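Long-range contacts in type II restriction enzyme BsoBI (Geobacillus stearothermophilus, PDB 1DC1), which recognises the double-stranded DNA sequence 5'-CYCGRG-3' as a homodimer and cleaves it after the first C: residues P156-L160 and M171-D177; S188-N192 and W319-I323; H195-Y200 and I213-E219. All coordinates share one frame. Where two conformers were deposited one is given. Residues are numbered along the deposited sequence.

Contact 1: P156-L160 and M171-D177; sequences PYKWL and MDKPEDD
An antiparallel beta hairpin at the outer edge of a mixed sheet shows how a short strand pair is secured by the chain that leaves it. Residues 157-160 and 171-172 are extended, with Lys-158 opposite Asp-172 (CA-CA 4.3 Å, non-hydrogen-bonded) and Trp-159 opposite Met-171 (hydrogen-bonded); from Lys-173 the chain leaves the strand as a loop. Chi1 p in Tyr-157 (65°) and Trp-159 (70°) brings both ring ends toward 171-177. Met-171 N donates to Trp-159 O (2.8 Å) and Met-171 O accepts from Trp-159 N (2.6 Å); Met-171 SD makes an oblique Met-aromatic contact, 4.7 Å from the Trp-159 six-membered ring centroid. On the other face, Asp-172 OD1 salt-bridges Lys-158 NZ (2.9 Å). Lys-173 N bonds to Tyr-157 O (3.1 Å), and Lys-173 CB lies 3.7 Å from the Tyr-157 ring centroid, a CH-pi contact over its face. The chain then bends back until Asp-177 (chi1 p, 71°), also salt-bridged to Arg-144 of helix 110-152, accepts a hydrogen bond at OD2 from Tyr-157 OH, 2.6 Å away.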
loop_
_atom_site.group_PDB
_atom_site.type_symbol
_atom_site.label_atom_id
_atom_site.label_comp_id
_atom_site.label_asym_id
_atom_site.label_seq_id
_atom_site.Cartn_x
_atom_site.Cartn_y
_atom_site.Cartn_z
ATOM N N PRO D 156 -26.467 28.804 1.727
ATOM C CA PRO D 156 -25.101 29.312 1.647
ATOM C C PRO D 156 -24.144 28.522 2.570
ATOM O O PRO D 156 -24.554 27.793 3.473
ATOM C CB PRO D 156 -25.225 30.771 2.079
ATOM C CG PRO D 156 -26.490 30.878 2.816
ATOM C CD PRO D 156 -27.392 29.746 2.379
ATOM N N TYR D 157 -22.856 28.686 2.334
ATOM C CA TYR D 157 -21.871 28.019 3.153
ATOM C C TYR D 157 -20.597 28.879 3.218
ATOM O O TYR D 157 -20.478 29.879 2.505
ATOM C CB TYR D 157 -21.590 26.607 2.581
ATOM C CG TYR D 157 -20.951 26.596 1.205
ATOM C CD1 TYR D 157 -19.544 26.747 1.066
ATOM C CD2 TYR D 157 -21.731 26.440 0.050
ATOM C CE1 TYR D 157 -18.911 26.742 -0.181
ATOM C CE2 TYR D 157 -21.126 26.436 -1.211
ATOM C CZ TYR D 157 -19.691 26.589 -1.320
ATOM O OH TYR D 157 -19.043 26.587 -2.558
ATOM N N LYS D 158 -19.692 28.518 4.129
ATOM C CA LYS D 158 -18.403 29.172 4.260
ATOM C C LYS D 158 -17.406 28.067 4.003
ATOM O O LYS D 158 -17.738 26.887 4.176
ATOM C CB LYS D 158 -18.225 29.718 5.664
ATOM C CG LYS D 158 -19.383 30.610 6.077
ATOM C CD LYS D 158 -19.160 31.161 7.438
ATOM C CE LYS D 158 -18.512 32.494 7.351
ATOM N NZ LYS D 158 -19.589 33.499 7.273
ATOM N N TRP D 159 -16.218 28.435 3.543
ATOM C CA TRP D 159 -15.230 27.438 3.290
ATOM C C TRP D 159 -13.879 27.821 3.839
ATOM O O TRP D 159 -13.606 28.976 4.115
ATOM C CB TRP D 159 -15.157 27.169 1.814
ATOM C CG TRP D 159 -14.567 28.286 1.057
ATOM C CD1 TRP D 159 -15.122 29.512 0.837
ATOM C CD2 TRP D 159 -13.317 28.262 0.329
ATOM N NE1 TRP D 159 -14.297 30.252 0.002
ATOM C CE2 TRP D 159 -13.190 29.506 -0.317
ATOM C CE3 TRP D 159 -12.299 27.300 0.164
ATOM C CZ2 TRP D 159 -12.085 29.817 -1.115
ATOM C CZ3 TRP D 159 -11.216 27.604 -0.622
ATOM C CH2 TRP D 159 -11.113 28.853 -1.256
ATOM N N LEU D 160 -13.042 26.813 4.005
ATOM C CA LEU D 160 -11.707 26.958 4.546
ATOM C C LEU D 160 -10.702 26.547 3.466
ATOM O O LEU D 160 -10.758 25.455 2.896
ATOM C CB LEU D 160 -11.587 26.109 5.837
ATOM C CG LEU D 160 -10.473 26.461 6.823
ATOM C CD1 LEU D 160 -10.631 27.883 7.399
ATOM C CD2 LEU D 160 -10.488 25.437 7.924
ATOM N N MET D 171 -14.114 31.595 4.870
ATOM C CA MET D 171 -14.625 32.559 3.909
ATOM C C MET D 171 -15.987 32.210 3.373
ATOM O O MET D 171 -16.379 31.047 3.322
ATOM C CB MET D 171 -13.656 32.734 2.716
ATOM C CG MET D 171 -12.186 32.812 3.115
ATOM S SD MET D 171 -11.069 32.571 1.750
ATOM C CE MET D 171 -11.607 33.762 0.688
ATOM N N ASP D 172 -16.709 33.251 2.964
ATOM C CA ASP D 172 -18.013 33.026 2.371
ATOM C C ASP D 172 -17.858 32.482 0.953
ATOM O O ASP D 172 -16.892 32.796 0.224
ATOM C CB ASP D 172 -18.850 34.298 2.344
ATOM C CG ASP D 172 -19.388 34.670 3.706
ATOM O OD1 ASP D 172 -20.043 33.850 4.401
ATOM O OD2 ASP D 172 -19.142 35.829 4.065
ATOM N N LYS D 173 -18.798 31.625 0.595
ATOM C CA LYS D 173 -18.816 31.023 -0.711
ATOM C C LYS D 173 -18.784 32.142 -1.757
ATOM O O LYS D 173 -19.455 33.157 -1.591
ATOM C CB LYS D 173 -20.109 30.221 -0.843
ATOM C CG LYS D 173 -20.577 29.932 -2.224
ATOM C CD LYS D 173 -22.070 29.922 -2.238
ATOM C CE LYS D 173 -22.531 29.592 -3.625
ATOM N NZ LYS D 173 -22.419 30.727 -4.560
ATOM N N PRO D 174 -17.982 31.985 -2.824
ATOM C CA PRO D 174 -17.926 33.010 -3.870
ATOM C C PRO D 174 -19.207 32.859 -4.716
ATOM O O PRO D 174 -19.849 31.806 -4.639
ATOM C CB PRO D 174 -16.690 32.629 -4.650
ATOM C CG PRO D 174 -16.611 31.133 -4.484
ATOM C CD PRO D 174 -17.061 30.870 -3.100
ATOM N N GLU D 175 -19.574 33.873 -5.524
ATOM C CA GLU D 175 -20.790 33.802 -6.397
ATOM C C GLU D 175 -20.819 32.538 -7.288
ATOM O O GLU D 175 -21.849 31.858 -7.421
ATOM C CB GLU D 175 -20.890 35.045 -7.298
ATOM C CG GLU D 175 -22.193 35.128 -8.052
ATOM C CD GLU D 175 -23.386 35.058 -7.132
ATOM O OE1 GLU D 175 -23.410 35.821 -6.141
ATOM O OE2 GLU D 175 -24.295 34.241 -7.399
ATOM N N ASP D 176 -19.681 32.259 -7.918
ATOM C CA ASP D 176 -19.529 31.057 -8.707
ATOM C C ASP D 176 -18.472 30.223 -7.984
ATOM O O ASP D 176 -17.287 30.574 -7.971
ATOM C CB ASP D 176 -19.055 31.383 -10.128
ATOM C CG ASP D 176 -19.053 30.165 -11.032
ATOM O OD1 ASP D 176 -19.180 29.011 -10.544
ATOM O OD2 ASP D 176 -18.941 30.357 -12.255
ATOM N N ASP D 177 -18.891 29.129 -7.381
ATOM C CA ASP D 177 -17.941 28.288 -6.686
ATOM C C ASP D 177 -17.316 27.193 -7.599
ATOM O O ASP D 177 -16.843 26.146 -7.143
ATOM C CB ASP D 177 -18.590 27.737 -5.391
ATOM C CG ASP D 177 -19.661 26.699 -5.655
ATOM O OD1 ASP D 177 -19.665 26.115 -6.763
ATOM O OD2 ASP D 177 -20.489 26.444 -4.750
HETATM O O HOH W 1 -14.509 33.349 -1.288
#

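Contact 2: S188-N192 and W319-I323; sequences SWTIN and WIINI
Trp-189 lays its indole against the last turn of helix 310-321, with Ile-321 CG1 over one ring face (CZ2 to CG1 4.1 Å) and Ile-320 O near the ring plane, 3.9 Å from Trp-189 CZ2. Here a large aromatic side chain reaches from strand 184-191 to the end of the helix and meets a backbone carbonyl with its one polar atom. Segment 188-192 is extended through Ile-191 and then turns at Asn-192 (phi 56°, psi 33°). Residues 319-321 are helical, and the chain ends two residues later. The closest CA atoms, those of Ile-191 and Asn-322, are still 6.6 Å apart, so side chains from the strand bridge the gap, to side chains and to backbone carbonyls of the helix end. With chi1 p (62°) and chi2 96°, Trp-189 reaches across and NE1 donates to Ile-321 O at 3.0 Å, while CH2 lies 4.2 Å from Ile-320 CG2. Ile-191, chi1 t, points the same way: its CG2 is 3.1 Å from Ile-321 O and its CD1 3.1 Å from Asn-322 OD1. The amide nitrogen ND2 of Asn-322 bonds back to Arg-318 O. Leu-150 of helix 110-152 touches both Trp-189 and Ile-321, extending the apolar layer between sheet and helices. The indole thus satisfies a carbonyl at the helix C-terminus while its carbon surface remains packed against isoleucine, so one side chain joins polar and apolar contacts.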
loop_
_atom_site.group_PDB
_atom_site.type_symbol
_atom_site.label_atom_id
_atom_site.label_comp_id
_atom_site.label_asym_id
_atom_site.label_seq_id
_atom_site.Cartn_x
_atom_site.Cartn_y
_atom_site.Cartn_z
ATOM N N SER D 188 -18.702 24.767 5.765
ATOM C CA SER D 188 -19.573 24.967 6.903
ATOM C C SER D 188 -20.919 25.545 6.494
ATOM O O SER D 188 -20.972 26.442 5.676
ATOM C CB SER D 188 -18.863 25.892 7.875
ATOM O OG SER D 188 -19.608 25.970 9.068
ATOM N N TRP D 189 -22.007 25.060 7.070
ATOM C CA TRP D 189 -23.347 25.573 6.746
ATOM C C TRP D 189 -24.289 25.520 7.971
ATOM O O TRP D 189 -23.922 25.078 9.082
ATOM C CB TRP D 189 -24.007 24.753 5.627
ATOM C CG TRP D 189 -24.230 23.295 6.015
ATOM C CD1 TRP D 189 -25.388 22.714 6.521
ATOM C CD2 TRP D 189 -23.247 22.222 5.915
ATOM N NE1 TRP D 189 -25.168 21.353 6.724
ATOM C CE2 TRP D 189 -23.878 21.027 6.367
ATOM C CE3 TRP D 189 -21.902 22.166 5.485
ATOM C CZ2 TRP D 189 -23.188 19.776 6.397
ATOM C CZ3 TRP D 189 -21.221 20.929 5.508
ATOM C CH2 TRP D 189 -21.857 19.763 5.956
ATOM N N THR D 190 -25.512 25.991 7.757
ATOM C CA THR D 190 -26.545 25.993 8.789
ATOM C C THR D 190 -27.803 25.439 8.123
ATOM O O THR D 190 -28.208 25.900 7.062
ATOM C CB THR D 190 -26.857 27.397 9.312
ATOM O OG1 THR D 190 -25.696 27.953 9.917
ATOM C CG2 THR D 190 -27.955 27.334 10.351
ATOM N N ILE D 191 -28.393 24.429 8.749
ATOM C CA ILE D 191 -29.592 23.803 8.229
ATOM C C ILE D 191 -30.566 23.666 9.416
ATOM O O ILE D 191 -30.200 23.159 10.459
ATOM C CB ILE D 191 -29.260 22.395 7.616
ATOM C CG1 ILE D 191 -30.550 21.653 7.297
ATOM C CG2 ILE D 191 -28.429 21.555 8.578
ATOM C CD1 ILE D 191 -30.962 21.794 5.859
ATOM N N ASN D 192 -31.794 24.141 9.276
ATOM C CA ASN D 192 -32.777 24.055 10.369
ATOM C C ASN D 192 -32.284 24.704 11.667
ATOM O O ASN D 192 -32.620 24.235 12.754
ATOM C CB ASN D 192 -33.122 22.587 10.691
ATOM C CG ASN D 192 -33.929 21.912 9.583
ATOM O OD1 ASN D 192 -34.871 22.492 9.046
ATOM N ND2 ASN D 192 -33.555 20.681 9.237
ATOM N N TRP D 319 -28.028 13.670 2.572
ATOM C CA TRP D 319 -28.238 13.187 3.911
ATOM C C TRP D 319 -27.248 13.867 4.889
ATOM O O TRP D 319 -27.646 14.275 5.995
ATOM C CB TRP D 319 -28.040 11.676 3.924
ATOM C CG TRP D 319 -27.942 11.103 5.319
ATOM C CD1 TRP D 319 -28.966 10.906 6.206
ATOM C CD2 TRP D 319 -26.756 10.661 5.978
ATOM N NE1 TRP D 319 -28.496 10.371 7.369
ATOM C CE2 TRP D 319 -27.140 10.204 7.261
ATOM C CE3 TRP D 319 -25.400 10.607 5.611
ATOM C CZ2 TRP D 319 -26.222 9.696 8.179
ATOM C CZ3 TRP D 319 -24.485 10.101 6.527
ATOM C CH2 TRP D 319 -24.900 9.653 7.793
ATOM N N ILE D 320 -25.968 13.983 4.489
ATOM C CA ILE D 320 -24.958 14.583 5.356
ATOM C C ILE D 320 -25.291 16.011 5.738
ATOM O O ILE D 320 -25.138 16.413 6.886
ATOM C CB ILE D 320 -23.559 14.564 4.689
ATOM C CG1 ILE D 320 -22.856 13.276 5.092
ATOM C CG2 ILE D 320 -22.689 15.770 5.158
ATOM C CD1 ILE D 320 -21.621 12.997 4.286
ATOM N N ILE D 321 -25.748 16.765 4.751
ATOM C CA ILE D 321 -26.090 18.160 4.925
ATOM C C ILE D 321 -27.273 18.346 5.893
ATOM O O ILE D 321 -27.395 19.382 6.566
ATOM C CB ILE D 321 -26.388 18.801 3.510
ATOM C CG1 ILE D 321 -25.072 19.127 2.797
ATOM C CG2 ILE D 321 -27.188 20.050 3.644
ATOM C CD1 ILE D 321 -25.164 18.838 1.385
ATOM N N ASN D 322 -28.122 17.328 5.975
ATOM C CA ASN D 322 -29.296 17.399 6.834
ATOM C C ASN D 322 -29.153 16.744 8.181
ATOM O O ASN D 322 -30.100 16.748 8.934
ATOM C CB ASN D 322 -30.508 16.819 6.098
ATOM C CG ASN D 322 -31.062 17.779 5.048
ATOM O OD1 ASN D 322 -31.681 18.798 5.396
ATOM N ND2 ASN D 322 -30.832 17.473 3.760
ATOM N N ILE D 323 -27.982 16.185 8.474
ATOM C CA ILE D 323 -27.695 15.538 9.757
ATOM C C ILE D 323 -27.783 16.592 10.878
ATOM O O ILE D 323 -27.952 16.144 12.023
ATOM C CB ILE D 323 -26.254 14.935 9.786
ATOM C CG1 ILE D 323 -26.139 13.761 8.830
ATOM C CG2 ILE D 323 -25.874 14.523 11.212
ATOM C CD1 ILE D 323 -24.751 13.216 8.823
ATOM O OXT ILE D 323 -27.682 17.820 10.605
#

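Contact 3: H195-Y200 and I213-E219; sequences HRTLMY and ICLFNCE
Backbone hydrogen bonding sets the register of this antiparallel strand pair in the central sheet of a PDDEXK-clan nuclease; strand 213-217 begins directly after Asp-212, a predicted ligand of the catalytic magnesium. Strands 195-199 and 213-217 run at 160°, their axes 4.5 Å apart at closest approach. Thr-197 and Phe-216 form one hydrogen-bonded pair (Thr-197 N to Phe-216 O 3.0 Å, Phe-216 N to Thr-197 O 2.7 Å), Met-199 and Cys-214 another (Met-199 N to Cys-214 O 2.8 Å, Cys-214 N to Met-199 O 3.0 Å). Between and beyond them lie the non-hydrogen-bonded pairs Arg-196/Asn-217, Leu-198/Leu-215 and Tyr-200/Ile-213. Past Asn-217 the pattern bends: Cys-218, with phi 169°, brings its N to His-195 O (3.1 Å).

Among side-chain polar contacts, Thr-197 OG1, chi1 m, donates to Cys-218 O at 2.7 Å and fastens this bend. Arg-196 NH1 bonds to His-195 O (3.1 Å), while Arg-196 NE forms a salt bridge with the terminal carboxylate oxygen OXT of Ile-323. Water 2 donates to Asn-217 OD1 (3.2 Å) and bonds weakly to His-195 N (3.3 Å).

Apolar contacts occupy both faces. Leu-198 CD1 touches Ile-213 CG2 at 3.4 Å and Leu-198 CB meets Leu-215 CD1 at 4.0 Å; Tyr-200 CE1 lies 3.9 Å from Ile-213 CG1. On the face of Thr-197 and Cys-214, Met-199 CG meets the edge of Phe-216 at CE2, 4.0 Å away.

Strand 184-191 flanks residues 195-199 and strand 235-242 flanks 213-217, while Leu-142 of helix 110-152 packs on both Tyr-200 and Ile-213.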
loop_
_atom_site.group_PDB
_atom_site.type_symbol
_atom_site.label_atom_id
_atom_site.label_comp_id
_atom_site.label_asym_id
_atom_site.label_seq_id
_atom_site.Cartn_x
_atom_site.Cartn_y
_atom_site.Cartn_z
ATOM N N HIS D 195 -25.852 24.493 13.136
ATOM C CA HIS D 195 -24.588 24.811 12.457
ATOM C C HIS D 195 -23.791 23.536 12.262
ATOM O O HIS D 195 -23.635 22.748 13.186
ATOM C CB HIS D 195 -23.748 25.779 13.273
ATOM C CG HIS D 195 -24.450 27.053 13.559
ATOM N ND1 HIS D 195 -24.558 28.058 12.624
ATOM C CD2 HIS D 195 -25.192 27.438 14.626
ATOM C CE1 HIS D 195 -25.340 29.009 13.103
ATOM N NE2 HIS D 195 -25.738 28.656 14.316
ATOM N N ARG D 196 -23.255 23.358 11.071
ATOM C CA ARG D 196 -22.528 22.153 10.756
ATOM C C ARG D 196 -21.209 22.501 10.102
ATOM O O ARG D 196 -21.184 23.332 9.207
ATOM C CB ARG D 196 -23.378 21.274 9.802
ATOM C CG ARG D 196 -24.807 20.990 10.290
ATOM C CD ARG D 196 -24.745 19.964 11.395
ATOM N NE ARG D 196 -26.007 19.472 11.965
ATOM C CZ ARG D 196 -26.368 19.698 13.229
ATOM N NH1 ARG D 196 -25.573 20.410 14.007
ATOM N NH2 ARG D 196 -27.445 19.124 13.749
ATOM N N THR D 197 -20.117 21.865 10.546
ATOM C CA THR D 197 -18.790 22.099 9.967
ATOM C C THR D 197 -18.102 20.762 9.580
ATOM O O THR D 197 -17.817 19.877 10.432
ATOM C CB THR D 197 -17.897 22.912 10.961
ATOM O OG1 THR D 197 -18.561 24.134 11.300
ATOM C CG2 THR D 197 -16.519 23.246 10.357
ATOM N N LEU D 198 -17.866 20.617 8.280
ATOM C CA LEU D 198 -17.191 19.441 7.755
ATOM C C LEU D 198 -15.695 19.771 7.555
ATOM O O LEU D 198 -15.320 20.820 7.002
ATOM C CB LEU D 198 -17.821 19.014 6.422
ATOM C CG LEU D 198 -17.096 17.879 5.671
ATOM C CD1 LEU D 198 -17.800 16.599 5.972
ATOM C CD2 LEU D 198 -17.109 18.147 4.160
ATOM N N MET D 199 -14.833 18.885 8.032
ATOM C CA MET D 199 -13.401 19.080 7.860
ATOM C C MET D 199 -12.808 17.767 7.368
ATOM O O MET D 199 -13.288 16.710 7.722
ATOM C CB MET D 199 -12.728 19.403 9.190
ATOM C CG MET D 199 -13.160 20.702 9.831
ATOM S SD MET D 199 -12.278 22.124 9.265
ATOM C CE MET D 199 -10.531 21.769 9.582
ATOM N N TYR D 200 -11.757 17.853 6.571
ATOM C CA TYR D 200 -11.086 16.660 6.090
ATOM C C TYR D 200 -9.740 16.431 6.798
ATOM O O TYR D 200 -9.059 17.380 7.178
ATOM C CB TYR D 200 -10.841 16.797 4.595
ATOM C CG TYR D 200 -12.108 16.769 3.779
ATOM C CD1 TYR D 200 -12.747 15.556 3.513
ATOM C CD2 TYR D 200 -12.625 17.939 3.195
ATOM C CE1 TYR D 200 -13.850 15.488 2.676
ATOM C CE2 TYR D 200 -13.739 17.881 2.350
ATOM C CZ TYR D 200 -14.331 16.634 2.097
ATOM O OH TYR D 200 -15.365 16.487 1.195
ATOM N N ILE D 213 -12.881 12.192 7.121
ATOM C CA ILE D 213 -14.040 13.106 7.150
ATOM C C ILE D 213 -14.572 13.245 8.563
ATOM O O ILE D 213 -14.823 12.226 9.228
ATOM C CB ILE D 213 -15.204 12.547 6.297
ATOM C CG1 ILE D 213 -14.724 12.324 4.856
ATOM C CG2 ILE D 213 -16.477 13.453 6.436
ATOM C CD1 ILE D 213 -15.653 11.513 4.056
ATOM N N CYS D 214 -14.779 14.495 8.991
ATOM C CA CYS D 214 -15.313 14.807 10.307
ATOM C C CYS D 214 -16.380 15.864 10.182
ATOM O O CYS D 214 -16.127 16.881 9.558
ATOM C CB CYS D 214 -14.197 15.323 11.211
ATOM S SG CYS D 214 -13.052 14.034 11.851
ATOM N N LEU D 215 -17.552 15.614 10.768
ATOM C CA LEU D 215 -18.659 16.571 10.758
ATOM C C LEU D 215 -18.865 17.003 12.167
ATOM O O LEU D 215 -19.110 16.176 13.029
ATOM C CB LEU D 215 -19.970 15.972 10.244
ATOM C CG LEU D 215 -21.133 16.988 10.024
ATOM C CD1 LEU D 215 -20.701 17.989 8.986
ATOM C CD2 LEU D 215 -22.399 16.332 9.522
ATOM N N PHE D 216 -18.785 18.311 12.403
ATOM C CA PHE D 216 -18.933 18.868 13.746
ATOM C C PHE D 216 -20.222 19.580 13.935
ATOM O O PHE D 216 -20.713 20.223 13.018
ATOM C CB PHE D 216 -17.871 19.900 14.052
ATOM C CG PHE D 216 -16.525 19.336 14.135
ATOM C CD1 PHE D 216 -16.068 18.772 15.325
ATOM C CD2 PHE D 216 -15.707 19.339 13.010
ATOM C CE1 PHE D 216 -14.805 18.215 15.394
ATOM C CE2 PHE D 216 -14.437 18.786 13.056
ATOM C CZ PHE D 216 -13.982 18.226 14.244
ATOM N N ASN D 217 -20.751 19.446 15.141
ATOM C CA ASN D 217 -21.951 20.133 15.552
ATOM C C ASN D 217 -21.407 21.448 16.113
ATOM O O ASN D 217 -21.078 21.517 17.299
ATOM C CB ASN D 217 -22.625 19.394 16.692
ATOM C CG ASN D 217 -23.504 20.295 17.478
ATOM O OD1 ASN D 217 -23.671 21.471 17.128
ATOM N ND2 ASN D 217 -24.091 19.774 18.541
ATOM N N CYS D 218 -21.313 22.484 15.296
ATOM C CA CYS D 218 -20.767 23.745 15.771
ATOM C C CYS D 218 -20.495 24.748 14.638
ATOM O O CYS D 218 -20.094 24.371 13.521
ATOM C CB CYS D 218 -19.465 23.476 16.543
ATOM S SG CYS D 218 -17.999 23.255 15.497
ATOM N N GLU D 219 -20.730 26.027 14.938
ATOM C CA GLU D 219 -20.503 27.092 13.977
ATOM C C GLU D 219 -19.037 26.947 13.569
ATOM O O GLU D 219 -18.201 26.484 14.356
ATOM C CB GLU D 219 -20.790 28.474 14.608
ATOM C CG GLU D 219 -20.156 28.745 16.010
ATOM C CD GLU D 219 -21.107 28.489 17.223
ATOM O OE1 GLU D 219 -21.847 29.424 17.663
ATOM O OE2 GLU D 219 -21.094 27.340 17.746
HETATM O O HOH W 2 -25.278 24.082 16.388
#

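The three contacts sample one mixed sheet from its edge inward. Contact 1 pairs the outermost strand with the next; Lys-158 O then lies 2.8 Å from Ser-188 N, a probable hydrogen bond leading into contact 2. Contact 3 is nested within the chain loop closed by contact 2, their centres 9 Å apart. Trp-189 O meets Arg-196 N at 2.7 Å, and Ile-323 OXT reaches Arg-196 NE at 2.7 Å, so the C-terminus is tied to the sheet. Contact 3 comes nearest the predicted magnesium site: the side chain of Ile-213 is about 4 Å from that of Asp-212 and about 7 Å from that of Glu-240, whereas Ile-320 of contact 2 is about 11 Å from Asp-212, side chain to side chain.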